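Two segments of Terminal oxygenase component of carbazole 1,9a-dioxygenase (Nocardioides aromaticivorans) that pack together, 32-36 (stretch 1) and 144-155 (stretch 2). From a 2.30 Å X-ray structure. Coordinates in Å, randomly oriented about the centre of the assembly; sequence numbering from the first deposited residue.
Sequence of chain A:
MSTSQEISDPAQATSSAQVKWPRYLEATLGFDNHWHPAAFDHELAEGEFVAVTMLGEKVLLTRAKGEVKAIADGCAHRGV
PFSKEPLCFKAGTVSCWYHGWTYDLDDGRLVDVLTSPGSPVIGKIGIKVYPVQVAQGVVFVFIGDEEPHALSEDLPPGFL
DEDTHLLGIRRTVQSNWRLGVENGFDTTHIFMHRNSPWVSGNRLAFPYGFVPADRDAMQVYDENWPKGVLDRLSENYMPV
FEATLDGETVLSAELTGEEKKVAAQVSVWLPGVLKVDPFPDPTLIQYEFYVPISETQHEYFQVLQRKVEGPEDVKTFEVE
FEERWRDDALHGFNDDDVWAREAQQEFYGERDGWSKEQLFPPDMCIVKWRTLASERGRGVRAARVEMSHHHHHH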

# COMPACT_ATOMS: atom_id res chain seq x y z
N ASP A 32 -24.37 -15.13 1.02
CA ASP A 32 -24.63 -15.53 -0.35
C ASP A 32 -25.88 -16.41 -0.40
O ASP A 32 -26.50 -16.69 0.64
N ASN A 33 -26.25 -16.84 -1.61
CA ASN A 33 -27.46 -17.60 -1.83
C ASN A 33 -28.60 -16.60 -1.63
O ASN A 33 -29.65 -16.91 -1.07
N HIS A 34 -28.35 -15.38 -2.10
CA HIS A 34 -29.29 -14.26 -2.04
C HIS A 34 -29.07 -13.42 -3.28
O HIS A 34 -28.00 -13.45 -3.89
N TRP A 35 -30.09 -12.67 -3.67
CA TRP A 35 -29.97 -11.76 -4.80
C TRP A 35 -29.32 -10.49 -4.25
O TRP A 35 -29.57 -10.11 -3.10
N HIS A 36 -28.48 -9.86 -5.06
CA HIS A 36 -27.81 -8.62 -4.68
C HIS A 36 -27.75 -7.72 -5.92
O HIS A 36 -27.55 -8.20 -7.03
N GLY A 144 -24.16 -17.36 -5.19
CA GLY A 144 -24.27 -18.54 -4.36
C GLY A 144 -24.33 -19.81 -5.19
O GLY A 144 -24.46 -19.74 -6.41
N ASP A 145 -24.25 -20.96 -4.53
CA ASP A 145 -24.29 -22.24 -5.23
C ASP A 145 -25.69 -22.81 -5.43
O ASP A 145 -25.91 -23.63 -6.31
N GLU A 146 -26.64 -22.38 -4.60
CA GLU A 146 -28.01 -22.89 -4.71
C GLU A 146 -28.72 -22.34 -5.94
O GLU A 146 -28.24 -21.41 -6.59
N GLU A 147 -29.87 -22.94 -6.25
CA GLU A 147 -30.65 -22.46 -7.38
C GLU A 147 -31.31 -21.19 -6.84
O GLU A 147 -31.63 -21.10 -5.66
N PRO A 148 -31.52 -20.20 -7.71
CA PRO A 148 -32.14 -18.96 -7.24
C PRO A 148 -33.59 -19.11 -6.81
O PRO A 148 -34.34 -19.91 -7.37
N HIS A 149 -33.97 -18.35 -5.78
CA HIS A 149 -35.34 -18.35 -5.30
C HIS A 149 -35.92 -17.02 -5.79
O HIS A 149 -35.23 -16.26 -6.47
N ALA A 150 -37.18 -16.74 -5.46
CA ALA A 150 -37.83 -15.52 -5.90
C ALA A 150 -37.09 -14.27 -5.43
O ALA A 150 -36.73 -14.16 -4.26
N LEU A 151 -36.90 -13.33 -6.35
CA LEU A 151 -36.22 -12.07 -6.06
C LEU A 151 -36.88 -11.33 -4.90
O LEU A 151 -36.20 -10.74 -4.06
N SER A 152 -38.21 -11.37 -4.86
CA SER A 152 -38.99 -10.68 -3.82
C SER A 152 -38.63 -11.10 -2.41
O SER A 152 -38.91 -10.39 -1.45
N GLU A 153 -38.00 -12.26 -2.28
CA GLU A 153 -37.62 -12.75 -0.97
C GLU A 153 -36.40 -12.03 -0.39
O GLU A 153 -36.14 -12.12 0.81
N ASP A 154 -35.67 -11.31 -1.24
CA ASP A 154 -34.48 -10.58 -0.81
C ASP A 154 -34.62 -9.07 -0.92
O ASP A 154 -33.62 -8.35 -1.00
N LEU A 155 -35.86 -8.60 -0.92
CA LEU A 155 -36.14 -7.17 -1.01
C LEU A 155 -37.15 -6.75 0.05
O LEU A 155 -37.98 -7.55 0.47

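Stretch 2 runs past N33, H34 and W35 of stretch 1, fastening them by four hydrogen bonds and by packing of W35 on P148 and L151. G144 lies against N33, with G144 CA 3.4 Å from N33 OD1; an ideal CB here would sit 2.3 Å from that oxygen, a clash, and its backbone angles by themselves call for glycine. D145 (chi1 m) points sideways; a water accepts from D145 N (3.0 Å) and donates to D32 OD2 (2.8 Å) and, weakly, to D145 OD2 (2.7 Å). E146 (m, t) points CB toward stretch 1, and its amide N donates to N33 OD1 (3.0 Å), the end of an m side chain. E147 turns away. P148 CB packs 3.7 Å from W35 CZ2. H149 (p) gives its carbonyl O to W35 NE1 (2.8 Å, nearly linear), while the edge of the W35 five-membered ring is directed toward the H149 ring face in an offset edge-to-face pair, planes at 89°. A150 points away. L151 (t, p) lays CD1 over one face of W35 (m, chi2 95°), 3.5 Å from W35 CG. S152 and E153 make no contact. D154 (m) points in and uses both carboxylate oxygens: OD1 accepts from H34 ND1 (2.7 Å), OD2 from W35 N (2.8 Å) and H149 NE2 (2.7 Å). A second water joins D154 O (3.1 Å) to W35 O (2.8 Å). L155 stays clear.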

# COMPACT_ATOMS: atom_id res chain seq x y z
CB ASP A 32 -23.40 -16.21 -0.97
CG ASP A 32 -22.99 -17.48 -0.26
OD1 ASP A 32 -23.14 -17.56 0.98
OD2 ASP A 32 -22.50 -18.40 -0.94
CB ASN A 33 -27.58 -18.79 -0.87
CG ASN A 33 -26.73 -19.97 -1.32
OD1 ASN A 33 -26.58 -20.22 -2.52
ND2 ASN A 33 -26.19 -20.72 -0.37
CB HIS A 34 -29.01 -13.37 -0.82
CG HIS A 34 -29.49 -13.92 0.48
ND1 HIS A 34 -30.82 -13.91 0.85
CD2 HIS A 34 -28.82 -14.48 1.52
CE1 HIS A 34 -30.94 -14.44 2.06
NE2 HIS A 34 -29.75 -14.79 2.48
CB TRP A 35 -31.35 -11.40 -5.36
CG TRP A 35 -32.03 -12.50 -6.11
CD1 TRP A 35 -32.95 -13.38 -5.62
CD2 TRP A 35 -31.88 -12.80 -7.50
NE1 TRP A 35 -33.39 -14.21 -6.63
CE2 TRP A 35 -32.74 -13.88 -7.79
CE3 TRP A 35 -31.10 -12.26 -8.54
CZ2 TRP A 35 -32.85 -14.44 -9.08
CZ3 TRP A 35 -31.20 -12.82 -9.81
CH2 TRP A 35 -32.07 -13.89 -10.07
CB HIS A 36 -26.37 -8.89 -4.22
CG HIS A 36 -26.27 -9.56 -2.88
ND1 HIS A 36 -26.49 -8.89 -1.70
CD2 HIS A 36 -25.96 -10.83 -2.55
CE1 HIS A 36 -26.32 -9.72 -0.69
NE2 HIS A 36 -26.00 -10.91 -1.17
CB ASP A 145 -23.44 -23.28 -4.49
CG ASP A 145 -21.99 -22.86 -4.36
OD1 ASP A 145 -21.36 -22.55 -5.39
OD2 ASP A 145 -21.48 -22.86 -3.21
CB GLU A 146 -28.83 -22.51 -3.48
CG GLU A 146 -28.23 -22.91 -2.15
CD GLU A 146 -29.14 -22.55 -0.99
OE1 GLU A 146 -29.99 -21.64 -1.16
OE2 GLU A 146 -29.01 -23.15 0.10
CB GLU A 147 -31.73 -23.46 -7.77
CG GLU A 147 -31.23 -24.86 -8.05
CD GLU A 147 -32.27 -25.72 -8.75
OE1 GLU A 147 -33.45 -25.69 -8.33
OE2 GLU A 147 -31.91 -26.43 -9.72
CB PRO A 148 -31.98 -18.02 -8.43
CG PRO A 148 -32.05 -18.96 -9.60
CD PRO A 148 -31.20 -20.12 -9.14
CB HIS A 149 -35.39 -18.41 -3.77
CG HIS A 149 -34.44 -17.46 -3.10
ND1 HIS A 149 -33.21 -17.85 -2.61
CD2 HIS A 149 -34.53 -16.13 -2.88
CE1 HIS A 149 -32.58 -16.80 -2.13
NE2 HIS A 149 -33.35 -15.74 -2.27
CB ALA A 150 -39.27 -15.49 -5.41
CB LEU A 151 -36.22 -11.17 -7.30
CG LEU A 151 -35.67 -9.75 -7.15
CD1 LEU A 151 -34.21 -9.82 -6.73
CD2 LEU A 151 -35.82 -8.97 -8.45
CB SER A 152 -40.49 -10.93 -4.04
OG SER A 152 -40.80 -12.30 -3.86
CB GLU A 153 -37.34 -14.26 -1.04
CG GLU A 153 -38.61 -15.11 -1.09
CD GLU A 153 -38.34 -16.59 -1.27
OE1 GLU A 153 -37.37 -17.11 -0.67
OE2 GLU A 153 -39.10 -17.25 -2.01
CB ASP A 154 -33.26 -11.03 -1.61
CG ASP A 154 -32.90 -12.48 -1.37
OD1 ASP A 154 -33.07 -12.95 -0.22
OD2 ASP A 154 -32.44 -13.15 -2.31
CB LEU A 155 -36.70 -6.83 -2.39
CG LEU A 155 -35.76 -6.99 -3.59
CD1 LEU A 155 -36.54 -6.82 -4.90
CD2 LEU A 155 -34.64 -5.95 -3.49
O HOH W 1 -22.83 -20.97 -1.91
O HOH W 2 -30.77 -7.77 -2.06